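N-acetylmuramoyl-L-alanine amidase AmiD (PDB 3D2Y) hydrolyses the link between N-acetylmuramoyl residues and L-amino acids in cell-wall glycopeptides, as a zinc-dependent amidase of the outer membrane. Local coordinates at residues H35-D40 with E104-G109; V59-P64 with P121-Q126; S54-V59 with T99-E104; W83-S88 with A152-Q157. All blocks are in the same frame, centred on the assembly; numbering follows the deposited sequence.

Contact 1: residues H35-D40 with E104-G109; sequences HYTADD and ELENRG
Bare backbone lies over an aromatic face here. Gly109 CA sits above the centre of the Tyr36 ring, 3.6 Å from the centroid, in a CH-pi contact. A side chain at Gly109 would collide with Tyr36 CE1, and the positive phi of 67° also favours glycine. Tyr36 CG takes the crowded place between its own N and carbonyl carbon (chi1 56°). Tyr36 CB meets Asn107 CB at 3.8 Å. Asn107 OD1 accepts the Gly109 N-H at 2.9 Å, an Asx turn that fixes the glycine against the ring. Tyr36 also packs on the bound peptide. An alanine here would remove the ring, and would probably leave the Gly109 turn and the peptide less well packed.

The segments continue two parallel neighbours, strands 31-36 and 100-105, in the mixed sheet of this PGRP-like amidase fold. Leu105 N donates to His35 O at 3.0 Å, and Thr37 N donates to Leu105 O. His35 and Glu104 point to the same face. His35 is a catalytic zinc ligand and Glu104 the proton acceptor. The Glu104 chain bends at chi2 (-101°), so OE2 reaches His35 CB at 3.0 Å. Its carboxylate crosses the imidazole obliquely, and OE1 touches Thr37 CG2 at 3.3 Å. The His35 nitrogens bond elsewhere, NE2 to His84 and ND1 weakly to Asp161. Beyond the strands, Thr37 OG1 donates to Asp39 O at 2.6 Å, along a lone pair. The same hydroxyl oxygen weakly accepts Asn107 N at 3.4 Å.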
loop_
_atom_site.group_PDB
_atom_site.type_symbol
_atom_site.label_atom_id
_atom_site.label_comp_id
_atom_site.label_asym_id
_atom_site.label_seq_id
_atom_site.Cartn_x
_atom_site.Cartn_y
_atom_site.Cartn_z
ATOM N N HIS A 35 2.799 -5.361 -2.866
ATOM C CA HIS A 35 3.332 -6.580 -2.221
ATOM C C HIS A 35 4.665 -6.950 -2.821
ATOM O O HIS A 35 4.939 -6.546 -3.972
ATOM C CB HIS A 35 2.407 -7.797 -2.507
ATOM C CG HIS A 35 0.992 -7.640 -2.026
ATOM N ND1 HIS A 35 0.570 -8.129 -0.806
ATOM C CD2 HIS A 35 -0.097 -7.094 -2.618
ATOM C CE1 HIS A 35 -0.712 -7.854 -0.653
ATOM N NE2 HIS A 35 -1.138 -7.208 -1.729
ATOM N N TYR A 36 5.459 -7.751 -2.109
ATOM C CA TYR A 36 6.461 -8.622 -2.780
ATOM C C TYR A 36 6.069 -10.101 -2.670
ATOM O O TYR A 36 5.296 -10.501 -1.783
ATOM C CB TYR A 36 7.948 -8.407 -2.345
ATOM C CG TYR A 36 8.231 -8.534 -0.859
ATOM C CD1 TYR A 36 7.890 -9.693 -0.131
ATOM C CD2 TYR A 36 8.836 -7.476 -0.153
ATOM C CE1 TYR A 36 8.111 -9.767 1.244
ATOM C CE2 TYR A 36 9.100 -7.569 1.230
ATOM C CZ TYR A 36 8.715 -8.712 1.923
ATOM O OH TYR A 36 8.938 -8.826 3.297
ATOM N N THR A 37 6.669 -10.917 -3.529
ATOM C CA THR A 37 6.265 -12.323 -3.669
ATOM C C THR A 37 7.000 -13.216 -2.685
ATOM O O THR A 37 6.499 -14.268 -2.296
ATOM C CB THR A 37 6.535 -12.860 -5.104
ATOM O OG1 THR A 37 7.935 -12.841 -5.447
ATOM C CG2 THR A 37 5.796 -12.098 -6.118
ATOM N N ALA A 38 8.190 -12.772 -2.297
ATOM C CA ALA A 38 9.171 -13.629 -1.605
ATOM C C ALA A 38 9.419 -14.957 -2.286
ATOM O O ALA A 38 9.522 -15.974 -1.614
ATOM C CB ALA A 38 8.777 -13.847 -0.102
ATOM N N ASP A 39 9.523 -14.953 -3.628
ATOM C CA ASP A 39 9.685 -16.186 -4.409
ATOM C C ASP A 39 9.915 -15.794 -5.883
ATOM O O ASP A 39 9.666 -14.641 -6.274
ATOM C CB ASP A 39 8.437 -17.082 -4.258
ATOM C CG ASP A 39 8.734 -18.585 -4.416
ATOM O OD1 ASP A 39 9.882 -18.971 -4.751
ATOM O OD2 ASP A 39 7.781 -19.387 -4.219
ATOM N N ASP A 40 10.390 -16.752 -6.680
ATOM C CA ASP A 40 10.777 -16.533 -8.074
ATOM C C ASP A 40 9.555 -16.422 -8.951
ATOM O O ASP A 40 8.463 -16.736 -8.521
ATOM C CB ASP A 40 11.653 -17.694 -8.560
ATOM C CG ASP A 40 10.913 -19.011 -8.554
ATOM O OD1 ASP A 40 10.157 -19.263 -9.506
ATOM O OD2 ASP A 40 11.083 -19.802 -7.614
ATOM N N GLU A 104 1.567 -7.492 -7.076
ATOM C CA GLU A 104 2.675 -8.293 -6.540
ATOM C C GLU A 104 3.936 -8.081 -7.395
ATOM O O GLU A 104 3.893 -8.154 -8.635
ATOM C CB GLU A 104 2.297 -9.774 -6.531
ATOM C CG GLU A 104 1.294 -10.160 -5.429
ATOM C CD GLU A 104 1.979 -10.819 -4.274
ATOM O OE1 GLU A 104 2.930 -11.569 -4.519
ATOM O OE2 GLU A 104 1.563 -10.648 -3.127
ATOM N N LEU A 105 5.031 -7.824 -6.693
ATOM C CA LEU A 105 6.368 -7.549 -7.231
ATOM C C LEU A 105 7.288 -8.718 -6.890
ATOM O O LEU A 105 7.489 -9.058 -5.717
ATOM C CB LEU A 105 6.902 -6.248 -6.647
ATOM C CG LEU A 105 6.033 -4.976 -6.705
ATOM C CD1 LEU A 105 6.776 -3.774 -6.101
ATOM C CD2 LEU A 105 5.684 -4.675 -8.151
ATOM N N GLU A 106 7.837 -9.330 -7.925
ATOM C CA GLU A 106 8.765 -10.439 -7.719
ATOM C C GLU A 106 9.989 -9.856 -7.029
ATOM O O GLU A 106 10.714 -9.049 -7.607
ATOM C CB GLU A 106 9.166 -11.115 -9.018
ATOM C CG GLU A 106 10.180 -12.271 -8.813
ATOM C CD GLU A 106 10.984 -12.671 -10.070
ATOM O OE1 GLU A 106 11.962 -13.415 -9.898
ATOM O OE2 GLU A 106 10.642 -12.271 -11.199
ATOM N N ASN A 107 10.200 -10.263 -5.790
ATOM C CA ASN A 107 11.322 -9.754 -5.005
ATOM C C ASN A 107 11.455 -10.725 -3.840
ATOM O O ASN A 107 10.443 -11.231 -3.366
ATOM C CB ASN A 107 11.023 -8.303 -4.553
ATOM C CG ASN A 107 12.043 -7.783 -3.526
ATOM O OD1 ASN A 107 11.936 -8.074 -2.317
ATOM N ND2 ASN A 107 13.054 -7.029 -4.003
ATOM N N ARG A 108 12.682 -10.990 -3.391
ATOM C CA ARG A 108 12.938 -12.030 -2.386
ATOM C C ARG A 108 12.448 -11.723 -0.957
ATOM O O ARG A 108 12.362 -12.641 -0.112
ATOM C CB ARG A 108 14.438 -12.386 -2.381
ATOM C CG ARG A 108 14.922 -13.169 -1.170
ATOM C CD ARG A 108 16.466 -13.020 -0.985
ATOM N NE ARG A 108 17.062 -12.483 -2.206
ATOM C CZ ARG A 108 17.876 -11.431 -2.287
ATOM N NH1 ARG A 108 18.302 -10.789 -1.208
ATOM N NH2 ARG A 108 18.296 -11.049 -3.487
ATOM N N GLY A 109 12.121 -10.454 -0.698
ATOM C CA GLY A 109 11.810 -9.998 0.671
ATOM C C GLY A 109 13.017 -10.030 1.593
ATOM O O GLY A 109 14.148 -9.683 1.174
#

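Contact 2: residues V59-P64 with P121-Q126; sequences VPAVPP and PFEPAQ
Gln126 reaches from the first turn of helix 124-141, which packs on the sheet at Leu105 and Tyr57, to the loop after strand 57-59. Its CG is anti to the backbone N (chi1 -179°), and the chain runs on extended. Gln126 CB lies 3.3 Å from Ala61 O. Gln126 CG touches the methyl Val59 CG1 at 3.9 Å, and the two side chains cross obliquely. Gln126 CD passes Pro60 O at 3.7 Å. The last torsion (71°) turns the amide so that NE2 meets two carbonyls of the loop. Gln126 NE2 donates to Pro60 O at 3.0 Å and to Val59 O at 3.1 Å, and both bonds are bent and weak. A stronger partner is Glu106 O. Gln126 OE1 lies at the edge of the Phe122 ring, in its plane.

Glu123, at the N-cap position of the helix, adds contacts through its carbons. Glu123 CB comes within 3.1 Å of Ala61 O, and Glu123 CG touches Ala61 CB. Val62 straddles the helix start: CG2 crosses Glu123 at about a right angle, while CG1 meets Ala125 CB at 4.0 Å. Glu106, just past strand 100-105, bonds through OE2 to Ala61 N.

One amide nitrogen thus faces three backbone carbonyls with only two hydrogens. The weak bonds to Val59 and Pro60 probably share a hydrogen, so the loop is held by a spread polar grip and small apolar contacts.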
loop_
_atom_site.group_PDB
_atom_site.type_symbol
_atom_site.label_atom_id
_atom_site.label_comp_id
_atom_site.label_asym_id
_atom_site.label_seq_id
_atom_site.Cartn_x
_atom_site.Cartn_y
_atom_site.Cartn_z
ATOM N N VAL A 59 4.404 -8.418 -11.329
ATOM C CA VAL A 59 5.486 -7.754 -12.061
ATOM C C VAL A 59 6.797 -8.542 -11.861
ATOM O O VAL A 59 7.252 -8.658 -10.731
ATOM C CB VAL A 59 5.705 -6.281 -11.606
ATOM C CG1 VAL A 59 6.673 -5.574 -12.613
ATOM C CG2 VAL A 59 4.317 -5.515 -11.547
ATOM N N PRO A 60 7.397 -9.086 -12.954
ATOM C CA PRO A 60 8.690 -9.763 -12.741
ATOM C C PRO A 60 9.756 -8.787 -12.191
ATOM O O PRO A 60 9.623 -7.576 -12.306
ATOM C CB PRO A 60 9.078 -10.238 -14.160
ATOM C CG PRO A 60 7.866 -10.221 -14.954
ATOM C CD PRO A 60 7.019 -9.096 -14.378
ATOM N N ALA A 61 10.832 -9.328 -11.663
ATOM C CA ALA A 61 11.955 -8.520 -11.175
ATOM C C ALA A 61 12.550 -7.677 -12.291
ATOM O O ALA A 61 12.932 -6.538 -12.061
ATOM C CB ALA A 61 13.034 -9.423 -10.607
ATOM N N VAL A 62 12.700 -8.276 -13.474
ATOM C CA VAL A 62 13.113 -7.554 -14.663
ATOM C C VAL A 62 12.140 -8.039 -15.726
ATOM O O VAL A 62 12.333 -9.110 -16.311
ATOM C CB VAL A 62 14.597 -7.792 -15.028
ATOM C CG1 VAL A 62 14.974 -6.952 -16.298
ATOM C CG2 VAL A 62 15.495 -7.404 -13.798
ATOM N N PRO A 63 11.071 -7.264 -15.971
ATOM C CA PRO A 63 10.077 -7.657 -16.959
ATOM C C PRO A 63 10.697 -7.746 -18.356
ATOM O O PRO A 63 11.567 -6.917 -18.706
ATOM C CB PRO A 63 9.039 -6.522 -16.899
ATOM C CG PRO A 63 9.248 -5.875 -15.556
ATOM C CD PRO A 63 10.734 -5.979 -15.333
ATOM N N PRO A 64 10.332 -8.805 -19.107
ATOM C CA PRO A 64 10.747 -8.979 -20.496
ATOM C C PRO A 64 10.089 -7.837 -21.265
ATOM O O PRO A 64 9.008 -7.366 -20.870
ATOM C CB PRO A 64 10.107 -10.304 -20.874
ATOM C CG PRO A 64 8.940 -10.460 -19.904
ATOM C CD PRO A 64 9.433 -9.882 -18.644
ATOM N N PRO A 121 17.084 -5.372 -2.475
ATOM C CA PRO A 121 16.799 -4.164 -3.252
ATOM C C PRO A 121 15.844 -4.432 -4.422
ATOM O O PRO A 121 15.827 -5.529 -4.976
ATOM C CB PRO A 121 18.198 -3.758 -3.767
ATOM C CG PRO A 121 19.142 -4.372 -2.769
ATOM C CD PRO A 121 18.525 -5.698 -2.477
ATOM N N PHE A 122 15.050 -3.434 -4.799
ATOM C CA PHE A 122 14.194 -3.577 -5.977
ATOM C C PHE A 122 14.916 -3.190 -7.272
ATOM O O PHE A 122 15.478 -2.070 -7.404
ATOM C CB PHE A 122 12.928 -2.748 -5.790
ATOM C CG PHE A 122 11.993 -3.309 -4.722
ATOM C CD1 PHE A 122 12.240 -3.069 -3.368
ATOM C CD2 PHE A 122 10.925 -4.128 -5.076
ATOM C CE1 PHE A 122 11.405 -3.586 -2.337
ATOM C CE2 PHE A 122 10.098 -4.676 -4.074
ATOM C CZ PHE A 122 10.356 -4.394 -2.691
ATOM N N GLU A 123 14.900 -4.117 -8.241
ATOM C CA GLU A 123 15.429 -3.863 -9.554
ATOM C C GLU A 123 14.843 -2.580 -10.116
ATOM O O GLU A 123 13.635 -2.385 -10.122
ATOM C CB GLU A 123 15.169 -5.051 -10.500
ATOM C CG GLU A 123 15.296 -6.446 -9.870
ATOM C CD GLU A 123 16.685 -6.804 -9.317
ATOM O OE1 GLU A 123 17.690 -6.076 -9.568
ATOM O OE2 GLU A 123 16.758 -7.862 -8.632
ATOM N N PRO A 124 15.710 -1.631 -10.512
ATOM C CA PRO A 124 15.117 -0.444 -11.141
ATOM C C PRO A 124 14.194 -0.724 -12.372
ATOM O O PRO A 124 13.246 0.036 -12.595
ATOM C CB PRO A 124 16.328 0.420 -11.540
ATOM C CG PRO A 124 17.579 -0.345 -11.087
ATOM C CD PRO A 124 17.164 -1.529 -10.272
ATOM N N ALA A 125 14.441 -1.794 -13.140
ATOM C CA ALA A 125 13.578 -2.126 -14.307
ATOM C C ALA A 125 12.119 -2.376 -13.824
ATOM O O ALA A 125 11.135 -1.953 -14.456
ATOM C CB ALA A 125 14.074 -3.304 -15.001
ATOM N N GLN A 126 12.003 -3.060 -12.693
ATOM C CA GLN A 126 10.698 -3.355 -12.080
ATOM C C GLN A 126 9.965 -2.091 -11.673
ATOM O O GLN A 126 8.779 -1.927 -11.979
ATOM C CB GLN A 126 10.889 -4.269 -10.873
ATOM C CG GLN A 126 9.597 -4.679 -10.132
ATOM C CD GLN A 126 9.854 -5.729 -9.079
ATOM O OE1 GLN A 126 10.473 -5.458 -8.024
ATOM N NE2 GLN A 126 9.410 -6.955 -9.361
#

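Contact 3: residues S54-V59 with T99-E104; sequences SSHYLV and TSIGIE
Ser55 leads into the pairing of strands 57-59 and 100-104. Its OG stands in the crowded position between N and the carbonyl carbon (chi1 60°), donates to Tyr57 O at 3.0 Å, and rests 3.3 Å from Glu104 CG. His56 follows, with CG anti to its carbonyl carbon. His56 ND1 accepts the Gly102 N-H at 3.0 Å, nearly straight at 165°, and the methylene Ile101 CG1 covers one face of the ring. NE2 bonds to Glu80 O. A leucine here would lose both ring nitrogens and with them the bond to Glu80 O, and would probably leave the buried Gly102 N without its acceptor.

Tyr57 opens the parallel ladder, its N donating to Gly102 O at 3.2 Å. Tyr57 O takes Glu104 N at 2.8 Å besides the Ser55 hydroxyl. The Tyr57 ring presents its edge to Ile101, with CE2 and CG2 4.0 Å apart, and CD2 lies 3.9 Å from Ile103 CG1. Leu133 and Ile137 of helix 124-141 cover this face, and the hydroxyl bonds to Glu78. Leu58 points to the other face, with Glu104, under helix 41-48. Val59 N donates to Glu104 O at 2.8 Å, almost along the C=O axis (C=O...N 167°), and its CG2 touches Ile103 CG2.

Two helices thus sandwich the central sheet of the amidase fold. His56 is probably neutral with its proton on NE2, since ND1 accepts and NE2 faces Glu80 O. Glu104 N and O both bond to strand 57-59. This holds the backbone from which the proton acceptor's side chain starts, and Ser55 packs against its CG.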
loop_
_atom_site.group_PDB
_atom_site.type_symbol
_atom_site.label_atom_id
_atom_site.label_comp_id
_atom_site.label_asym_id
_atom_site.label_seq_id
_atom_site.Cartn_x
_atom_site.Cartn_y
_atom_site.Cartn_z
ATOM N N SER A 54 -4.370 -14.781 -4.487
ATOM C CA SER A 54 -4.144 -14.209 -5.814
ATOM C C SER A 54 -3.831 -12.705 -5.742
ATOM O O SER A 54 -3.923 -12.073 -4.680
ATOM C CB SER A 54 -5.360 -14.428 -6.715
ATOM O OG SER A 54 -6.479 -13.671 -6.222
ATOM N N SER A 55 -3.448 -12.127 -6.871
ATOM C CA SER A 55 -3.345 -10.665 -6.974
ATOM C C SER A 55 -3.787 -10.284 -8.371
ATOM O O SER A 55 -3.836 -11.141 -9.272
ATOM C CB SER A 55 -1.914 -10.180 -6.713
ATOM O OG SER A 55 -1.017 -10.749 -7.666
ATOM N N HIS A 56 -4.085 -9.004 -8.577
ATOM C CA HIS A 56 -4.475 -8.539 -9.920
ATOM C C HIS A 56 -3.316 -8.476 -10.882
ATOM O O HIS A 56 -3.462 -8.854 -12.037
ATOM C CB HIS A 56 -5.153 -7.194 -9.862
ATOM C CG HIS A 56 -6.377 -7.185 -9.013
ATOM N ND1 HIS A 56 -6.361 -6.906 -7.657
ATOM C CD2 HIS A 56 -7.674 -7.420 -9.337
ATOM C CE1 HIS A 56 -7.593 -6.979 -7.187
ATOM N NE2 HIS A 56 -8.410 -7.291 -8.185
ATOM N N TYR A 57 -2.151 -8.039 -10.390
ATOM C CA TYR A 57 -0.960 -7.968 -11.222
ATOM C C TYR A 57 0.259 -8.641 -10.569
ATOM O O TYR A 57 0.406 -8.705 -9.337
ATOM C CB TYR A 57 -0.661 -6.507 -11.570
ATOM C CG TYR A 57 -1.787 -5.789 -12.256
ATOM C CD1 TYR A 57 -1.925 -5.866 -13.643
ATOM C CD2 TYR A 57 -2.699 -5.032 -11.534
ATOM C CE1 TYR A 57 -2.956 -5.206 -14.295
ATOM C CE2 TYR A 57 -3.759 -4.362 -12.174
ATOM C CZ TYR A 57 -3.861 -4.472 -13.564
ATOM O OH TYR A 57 -4.827 -3.859 -14.302
ATOM N N LEU A 58 1.079 -9.216 -11.424
ATOM C CA LEU A 58 2.372 -9.760 -11.033
ATOM C C LEU A 58 3.477 -9.169 -11.941
ATOM O O LEU A 58 3.464 -9.381 -13.179
ATOM C CB LEU A 58 2.356 -11.302 -11.102
ATOM C CG LEU A 58 3.667 -12.084 -10.847
ATOM C CD1 LEU A 58 4.237 -11.881 -9.416
ATOM C CD2 LEU A 58 3.415 -13.572 -11.084
ATOM N N VAL A 59 4.404 -8.418 -11.329
ATOM C CA VAL A 59 5.486 -7.754 -12.061
ATOM C C VAL A 59 6.797 -8.542 -11.861
ATOM O O VAL A 59 7.252 -8.658 -10.731
ATOM C CB VAL A 59 5.705 -6.281 -11.606
ATOM C CG1 VAL A 59 6.673 -5.574 -12.613
ATOM C CG2 VAL A 59 4.317 -5.515 -11.547
ATOM N N THR A 99 -12.144 -3.637 -1.687
ATOM C CA THR A 99 -11.995 -2.314 -2.260
ATOM C C THR A 99 -10.604 -1.999 -2.818
ATOM O O THR A 99 -10.310 -0.835 -3.072
ATOM C CB THR A 99 -12.413 -1.205 -1.221
ATOM O OG1 THR A 99 -11.549 -1.262 -0.063
ATOM C CG2 THR A 99 -13.909 -1.408 -0.775
ATOM N N SER A 100 -9.755 -3.002 -3.014
ATOM C CA SER A 100 -8.413 -2.696 -3.464
ATOM C C SER A 100 -8.031 -3.444 -4.700
ATOM O O SER A 100 -8.654 -4.457 -5.066
ATOM C CB SER A 100 -7.400 -2.983 -2.361
ATOM O OG SER A 100 -7.222 -4.399 -2.162
ATOM N N ILE A 101 -7.019 -2.901 -5.357
ATOM C CA ILE A 101 -6.252 -3.634 -6.373
ATOM C C ILE A 101 -4.918 -4.029 -5.759
ATOM O O ILE A 101 -4.344 -3.268 -5.019
ATOM C CB ILE A 101 -6.095 -2.756 -7.621
ATOM C CG1 ILE A 101 -7.437 -2.762 -8.353
ATOM C CG2 ILE A 101 -5.001 -3.300 -8.532
ATOM C CD1 ILE A 101 -7.535 -1.870 -9.503
ATOM N N GLY A 102 -4.454 -5.254 -6.043
ATOM C CA GLY A 102 -3.230 -5.771 -5.426
ATOM C C GLY A 102 -2.223 -5.971 -6.530
ATOM O O GLY A 102 -2.537 -6.562 -7.561
ATOM N N ILE A 103 -1.052 -5.385 -6.346
ATOM C CA ILE A 103 0.095 -5.601 -7.241
ATOM C C ILE A 103 1.180 -6.350 -6.511
ATOM O O ILE A 103 1.700 -5.868 -5.481
ATOM C CB ILE A 103 0.636 -4.282 -7.826
ATOM C CG1 ILE A 103 -0.453 -3.638 -8.693
ATOM C CG2 ILE A 103 1.907 -4.548 -8.689
ATOM C CD1 ILE A 103 -0.117 -2.246 -9.103
ATOM N N GLU A 104 1.567 -7.492 -7.076
ATOM C CA GLU A 104 2.675 -8.293 -6.540
ATOM C C GLU A 104 3.936 -8.081 -7.395
ATOM O O GLU A 104 3.893 -8.154 -8.635
ATOM C CB GLU A 104 2.297 -9.774 -6.531
ATOM C CG GLU A 104 1.294 -10.160 -5.429
ATOM C CD GLU A 104 1.979 -10.819 -4.274
ATOM O OE1 GLU A 104 2.930 -11.569 -4.519
ATOM O OE2 GLU A 104 1.563 -10.648 -3.127
#

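Contact 4: residues W83-S88 with A152-Q157; sequences WHAGIS and ADIAPQ
Ile154 makes the tight part of this contact. It lies three residues after the zinc ligand His151, in a short, weakly bonded helical turn. Its CG1 occupies the crowded position between N and the carbonyl carbon (chi1 70°), and the chain then extends toward the loop 83-88. Ile154 CD1 meets Ala85 CB tip to tip at 3.8 Å. Ile154 CG1 lies 3.9 Å from Ser88 CB. The backbone closes in as well: Ser88 CA approaches Ile154 O at 3.2 Å in a CA-H...O contact. Leu96, Val33 and Trp90 also pack on Ile154.

The packing thins at Ile87. Its side chain is exposed, leads away from helix 151-154 and makes no contact with the segment 152-157. Only its carbonyl takes part, with Ile87 O 3.6 Å from Ala155 CB.

The loop keeps its own shape. Ser88 OG donates to Gly86 O at 2.7 Å, from above the carbonyl plane, and it also bonds to Leu96 N. Gly86 has a positive phi (64°), which favours glycine, and its N makes a weak bond to the bound peptide. The backbone of His84 bonds to the peptide too.

No hydrogen bond joins the two segments directly. Between them the contact is apolar packing and one CA-H...O approach. The polar ties run through residues next to them: Ala85 O bonds to His151 NE2, Ile87 O to Arg158, and the Ile154 backbone to Ala89. This peptide-binding loop is therefore held beside the zinc ligand by polar bonds as well as by apolar packing.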
loop_
_atom_site.group_PDB
_atom_site.type_symbol
_atom_site.label_atom_id
_atom_site.label_comp_id
_atom_site.label_asym_id
_atom_site.label_seq_id
_atom_site.Cartn_x
_atom_site.Cartn_y
_atom_site.Cartn_z
ATOM N N TRP A 83 -7.495 -12.318 -3.801
ATOM C CA TRP A 83 -7.181 -12.736 -2.425
ATOM C C TRP A 83 -5.727 -12.389 -2.042
ATOM O O TRP A 83 -4.863 -13.272 -1.928
ATOM C CB TRP A 83 -7.475 -14.232 -2.254
ATOM C CG TRP A 83 -8.939 -14.564 -1.998
ATOM C CD1 TRP A 83 -9.995 -13.711 -2.017
ATOM C CD2 TRP A 83 -9.473 -15.869 -1.704
ATOM N NE1 TRP A 83 -11.158 -14.392 -1.725
ATOM C CE2 TRP A 83 -10.858 -15.728 -1.548
ATOM C CE3 TRP A 83 -8.899 -17.154 -1.589
ATOM C CZ2 TRP A 83 -11.698 -16.825 -1.220
ATOM C CZ3 TRP A 83 -9.713 -18.220 -1.253
ATOM C CH2 TRP A 83 -11.098 -18.061 -1.091
ATOM N N HIS A 84 -5.461 -11.070 -1.893
ATOM C CA HIS A 84 -4.113 -10.505 -1.642
ATOM C C HIS A 84 -3.896 -9.798 -0.286
ATOM O O HIS A 84 -2.804 -9.818 0.267
ATOM C CB HIS A 84 -3.666 -9.568 -2.799
ATOM C CG HIS A 84 -4.446 -8.283 -2.858
ATOM N ND1 HIS A 84 -3.995 -7.127 -2.262
ATOM C CD2 HIS A 84 -5.671 -7.996 -3.361
ATOM C CE1 HIS A 84 -4.896 -6.166 -2.424
ATOM N NE2 HIS A 84 -5.926 -6.672 -3.079
ATOM N N ALA A 85 -4.924 -9.130 0.233
ATOM C CA ALA A 85 -4.819 -8.333 1.484
ATOM C C ALA A 85 -4.990 -9.167 2.757
ATOM O O ALA A 85 -4.370 -8.877 3.806
ATOM C CB ALA A 85 -5.856 -7.187 1.481
ATOM N N GLY A 86 -5.886 -10.152 2.697
ATOM C CA GLY A 86 -6.250 -10.911 3.883
ATOM C C GLY A 86 -6.933 -10.091 4.965
ATOM O O GLY A 86 -7.602 -9.066 4.688
ATOM N N ILE A 87 -6.804 -10.558 6.213
ATOM C CA ILE A 87 -7.319 -9.794 7.364
ATOM C C ILE A 87 -6.591 -8.472 7.417
ATOM O O ILE A 87 -5.363 -8.466 7.490
ATOM C CB ILE A 87 -7.124 -10.562 8.684
ATOM C CG1 ILE A 87 -8.001 -11.821 8.661
ATOM C CG2 ILE A 87 -7.437 -9.680 9.914
ATOM C CD1 ILE A 87 -7.398 -12.969 9.458
ATOM N N SER A 88 -7.342 -7.357 7.342
ATOM C CA SER A 88 -6.725 -6.085 7.010
ATOM C C SER A 88 -7.603 -4.926 7.465
ATOM O O SER A 88 -8.807 -5.099 7.699
ATOM C CB SER A 88 -6.472 -5.977 5.484
ATOM O OG SER A 88 -7.639 -6.354 4.752
ATOM N N ALA A 152 1.999 -4.171 4.598
ATOM C CA ALA A 152 2.332 -4.034 6.046
ATOM C C ALA A 152 1.497 -2.933 6.647
ATOM O O ALA A 152 1.179 -2.968 7.847
ATOM C CB ALA A 152 3.848 -3.730 6.239
ATOM N N ASP A 153 1.145 -1.928 5.838
ATOM C CA ASP A 153 0.352 -0.811 6.351
ATOM C C ASP A 153 -1.031 -1.310 6.780
ATOM O O ASP A 153 -1.627 -0.765 7.730
ATOM C CB ASP A 153 0.185 0.292 5.307
ATOM C CG ASP A 153 1.508 1.004 4.959
ATOM O OD1 ASP A 153 2.431 1.058 5.799
ATOM O OD2 ASP A 153 1.611 1.526 3.830
ATOM N N ILE A 154 -1.569 -2.309 6.065
ATOM C CA ILE A 154 -2.981 -2.685 6.267
ATOM C C ILE A 154 -3.107 -3.927 7.136
ATOM O O ILE A 154 -4.199 -4.234 7.626
ATOM C CB ILE A 154 -3.764 -2.856 4.947
ATOM C CG1 ILE A 154 -3.307 -4.101 4.169
ATOM C CG2 ILE A 154 -3.710 -1.584 4.148
ATOM C CD1 ILE A 154 -3.992 -4.191 2.781
ATOM N N ALA A 155 -1.988 -4.632 7.316
ATOM C CA ALA A 155 -1.891 -5.779 8.242
ATOM C C ALA A 155 -0.555 -5.789 9.011
ATOM O O ALA A 155 0.266 -6.726 8.813
ATOM C CB ALA A 155 -1.985 -7.101 7.445
ATOM N N PRO A 156 -0.296 -4.759 9.819
ATOM C CA PRO A 156 1.043 -4.570 10.422
ATOM C C PRO A 156 1.512 -5.690 11.331
ATOM O O PRO A 156 2.728 -5.893 11.455
ATOM C CB PRO A 156 0.932 -3.233 11.180
ATOM C CG PRO A 156 -0.518 -2.981 11.273
ATOM C CD PRO A 156 -1.190 -3.631 10.137
ATOM N N GLN A 157 0.582 -6.435 11.928
ATOM C CA GLN A 157 0.989 -7.539 12.821
ATOM C C GLN A 157 1.397 -8.772 12.020
ATOM O O GLN A 157 1.990 -9.691 12.599
ATOM C CB GLN A 157 -0.141 -7.977 13.763
ATOM C CG GLN A 157 -0.725 -6.874 14.663
ATOM C CD GLN A 157 0.330 -6.234 15.549
ATOM O OE1 GLN A 157 1.234 -6.911 16.032
ATOM N NE2 GLN A 157 0.210 -4.928 15.777
#

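Contacts 1 and 3 share Glu104 and lie side by side in one sheet, with strand 100-105 between strands 31-36 and 57-59; their centres are about 12 Å apart. Contact 2 adjoins contact 1, centres about 10 Å apart, where Glu106 N meets Val59 O at 2.9 Å. It shares Val59 with contact 3. Contact 4 adjoins the zinc site: His35 belongs to contact 1, and His151 lies next to Ile154 of contact 4. Its His84 ND1 lies 2.9 Å from His35 NE2, and Trp83 N is 3.0 Å from Ser54 OG of contact 3. Contacts 1 and 4, and contact 3 through Glu104, reach the bound peptide. Contacts 2 and 4 stay about 11 Å apart at their nearest atoms.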